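Local structure of bifunctional endo-1,4-beta-xylanase A (Neocallimastix patriciarum, 2VG9) at residues C94-F99 and L109-I114. The protein hydrolyses internal beta-1,4-xylosidic linkages in xylan, as a family 11 endo-xylanase with a beta jelly roll fold. Sequence-based numbering, arbitrary orientation.
Sequences CVYGWF and LVEYYI
E111 and W98 face each other as a non-hydrogen-bonded pair of an antiparallel beta hairpin, and the glutamate runs across one face of the indole. Its CB sits 3.6 Å from the centroid of the W98 six-membered ring, almost on the ring normal, a CH-pi contact. CG, anti to the backbone N (chi1 -178°), continues the extended chain to within 3.6 Å of Y96 CE1, and CD passes W98 CZ2. At the tip OE1 accepts the Y96 hydroxyl through its anti lone pair, OH to OE1 2.6 Å, while OE2 is bonded by Q158. The same Y96 OH accepts W98 NE1 at 3.0 Å, so the phenol accepts from the indole N-H and donates to the carboxylate. E111 is probably the family 11 nucleophile, held in place by Y96 and Q158. A leucine in place of W98 would probably leave Y96 OH without its N-H donor and E111 CB without an aromatic face to lie on. Beyond, the edge of Y96 meets the face of Y113, planes at 70°. On the other side of the sheet the Y112 ring lies over G97, whose CA is 3.8 Å from its centroid, and its OH bonds to E193 O; F99 CE1 touches Y112 CD2 at 3.6 Å. In this jelly roll, strand 190-200 flanks 89-100, strand 153-163 runs parallel to 110-115, and helix 174-182 packs on F99, Y112 and I114.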
loop_
_atom_site.group_PDB
_atom_site.type_symbol
_atom_site.label_atom_id
_atom_site.label_comp_id
_atom_site.label_asym_id
_atom_site.label_seq_id
_atom_site.Cartn_x
_atom_site.Cartn_y
_atom_site.Cartn_z
ATOM N N CYS A 94 -1.671 -3.089 -3.965
ATOM C CA CYS A 94 -0.568 -3.518 -3.122
ATOM C C CYS A 94 -0.896 -3.541 -1.636
ATOM O O CYS A 94 -1.780 -2.829 -1.173
ATOM C CB CYS A 94 0.668 -2.620 -3.370
ATOM S SG CYS A 94 0.422 -0.876 -2.942
ATOM N N VAL A 95 -0.164 -4.349 -0.881
ATOM C CA VAL A 95 -0.134 -4.193 0.579
ATOM C C VAL A 95 0.734 -2.969 0.819
ATOM O O VAL A 95 1.722 -2.735 0.079
ATOM C CB VAL A 95 0.525 -5.385 1.307
ATOM C CG1 VAL A 95 0.439 -5.259 2.833
ATOM C CG2 VAL A 95 -0.036 -6.727 0.845
ATOM N N TYR A 96 0.378 -2.185 1.841
ATOM C CA TYR A 96 1.008 -0.895 2.068
ATOM C C TYR A 96 1.124 -0.538 3.559
ATOM O O TYR A 96 0.279 -0.925 4.344
ATOM C CB TYR A 96 0.172 0.172 1.368
ATOM C CG TYR A 96 0.623 1.589 1.618
ATOM C CD1 TYR A 96 1.560 2.209 0.774
ATOM C CD2 TYR A 96 0.100 2.323 2.670
ATOM C CE1 TYR A 96 1.960 3.518 0.990
ATOM C CE2 TYR A 96 0.511 3.646 2.916
ATOM C CZ TYR A 96 1.438 4.235 2.081
ATOM O OH TYR A 96 1.831 5.553 2.318
ATOM N N GLY A 97 2.168 0.201 3.930
ATOM C CA GLY A 97 2.254 0.701 5.295
ATOM C C GLY A 97 3.576 1.403 5.522
ATOM O O GLY A 97 4.300 1.708 4.554
ATOM N N TRP A 98 3.869 1.692 6.798
ATOM C CA TRP A 98 5.166 2.305 7.187
ATOM C C TRP A 98 5.854 1.566 8.324
ATOM O O TRP A 98 5.181 0.919 9.152
ATOM C CB TRP A 98 4.965 3.774 7.608
ATOM C CG TRP A 98 4.467 4.693 6.504
ATOM C CD1 TRP A 98 3.209 4.734 5.972
ATOM C CD2 TRP A 98 5.218 5.711 5.835
ATOM N NE1 TRP A 98 3.135 5.708 5.015
ATOM C CE2 TRP A 98 4.356 6.317 4.899
ATOM C CE3 TRP A 98 6.535 6.170 5.936
ATOM C CZ2 TRP A 98 4.774 7.366 4.050
ATOM C CZ3 TRP A 98 6.949 7.180 5.111
ATOM C CH2 TRP A 98 6.061 7.784 4.170
ATOM N N PHE A 99 7.192 1.656 8.376
ATOM C CA PHE A 99 7.945 1.367 9.610
ATOM C C PHE A 99 8.372 2.721 10.188
ATOM O O PHE A 99 9.123 3.484 9.551
ATOM C CB PHE A 99 9.201 0.485 9.405
ATOM C CG PHE A 99 8.964 -0.799 8.631
ATOM C CD1 PHE A 99 7.751 -1.512 8.739
ATOM C CD2 PHE A 99 9.973 -1.311 7.796
ATOM C CE1 PHE A 99 7.547 -2.701 8.018
ATOM C CE2 PHE A 99 9.769 -2.498 7.090
ATOM C CZ PHE A 99 8.539 -3.198 7.202
ATOM N N LEU A 109 13.118 5.687 8.330
ATOM C CA LEU A 109 11.676 5.758 8.185
ATOM C C LEU A 109 11.375 5.050 6.869
ATOM O O LEU A 109 12.025 5.342 5.864
ATOM C CB LEU A 109 11.264 7.231 8.090
ATOM C CG LEU A 109 9.873 7.839 8.356
ATOM C CD1 LEU A 109 9.378 8.701 7.220
ATOM C CD2 LEU A 109 8.779 6.900 8.886
ATOM N N VAL A 110 10.422 4.113 6.860
ATOM C CA VAL A 110 10.192 3.279 5.654
ATOM C C VAL A 110 8.721 3.318 5.272
ATOM O O VAL A 110 7.865 3.167 6.137
ATOM C CB VAL A 110 10.627 1.801 5.893
ATOM C CG1 VAL A 110 10.151 0.868 4.770
ATOM C CG2 VAL A 110 12.135 1.712 6.093
ATOM N N GLU A 111 8.445 3.540 3.979
ATOM C CA GLU A 111 7.130 3.291 3.369
ATOM C C GLU A 111 7.328 2.025 2.524
ATOM O O GLU A 111 8.266 1.947 1.727
ATOM C CB GLU A 111 6.737 4.472 2.487
ATOM C CG GLU A 111 5.377 4.401 1.800
ATOM C CD GLU A 111 5.108 5.671 1.002
ATOM O OE1 GLU A 111 3.974 6.184 1.047
ATOM O OE2 GLU A 111 6.050 6.177 0.336
ATOM N N TYR A 112 6.493 1.013 2.730
ATOM C CA TYR A 112 6.703 -0.288 2.084
ATOM C C TYR A 112 5.486 -0.667 1.203
ATOM O O TYR A 112 4.348 -0.214 1.448
ATOM C CB TYR A 112 7.023 -1.376 3.133
ATOM C CG TYR A 112 5.832 -1.796 3.991
ATOM C CD1 TYR A 112 4.855 -2.672 3.469
ATOM C CD2 TYR A 112 5.673 -1.324 5.309
ATOM C CE1 TYR A 112 3.749 -3.076 4.217
ATOM C CE2 TYR A 112 4.545 -1.756 6.123
ATOM C CZ TYR A 112 3.594 -2.627 5.539
ATOM O OH TYR A 112 2.491 -3.089 6.218
ATOM N N TYR A 113 5.761 -1.443 0.157
ATOM C CA TYR A 113 4.785 -1.859 -0.841
ATOM C C TYR A 113 4.999 -3.338 -1.133
ATOM O O TYR A 113 6.120 -3.783 -1.440
ATOM C CB TYR A 113 4.986 -1.108 -2.155
ATOM C CG TYR A 113 4.850 0.371 -2.060
ATOM C CD1 TYR A 113 3.670 1.017 -2.425
ATOM C CD2 TYR A 113 5.930 1.144 -1.644
ATOM C CE1 TYR A 113 3.561 2.409 -2.324
ATOM C CE2 TYR A 113 5.837 2.499 -1.536
ATOM C CZ TYR A 113 4.665 3.129 -1.879
ATOM O OH TYR A 113 4.644 4.500 -1.765
ATOM N N ILE A 114 3.929 -4.111 -1.052
ATOM C CA ILE A 114 3.994 -5.464 -1.566
ATOM C C ILE A 114 3.014 -5.478 -2.729
ATOM O O ILE A 114 1.790 -5.540 -2.526
ATOM C CB ILE A 114 3.628 -6.530 -0.499
ATOM C CG1 ILE A 114 4.617 -6.460 0.685
ATOM C CG2 ILE A 114 3.647 -7.937 -1.105
ATOM C CD1 ILE A 114 4.086 -7.162 1.918
#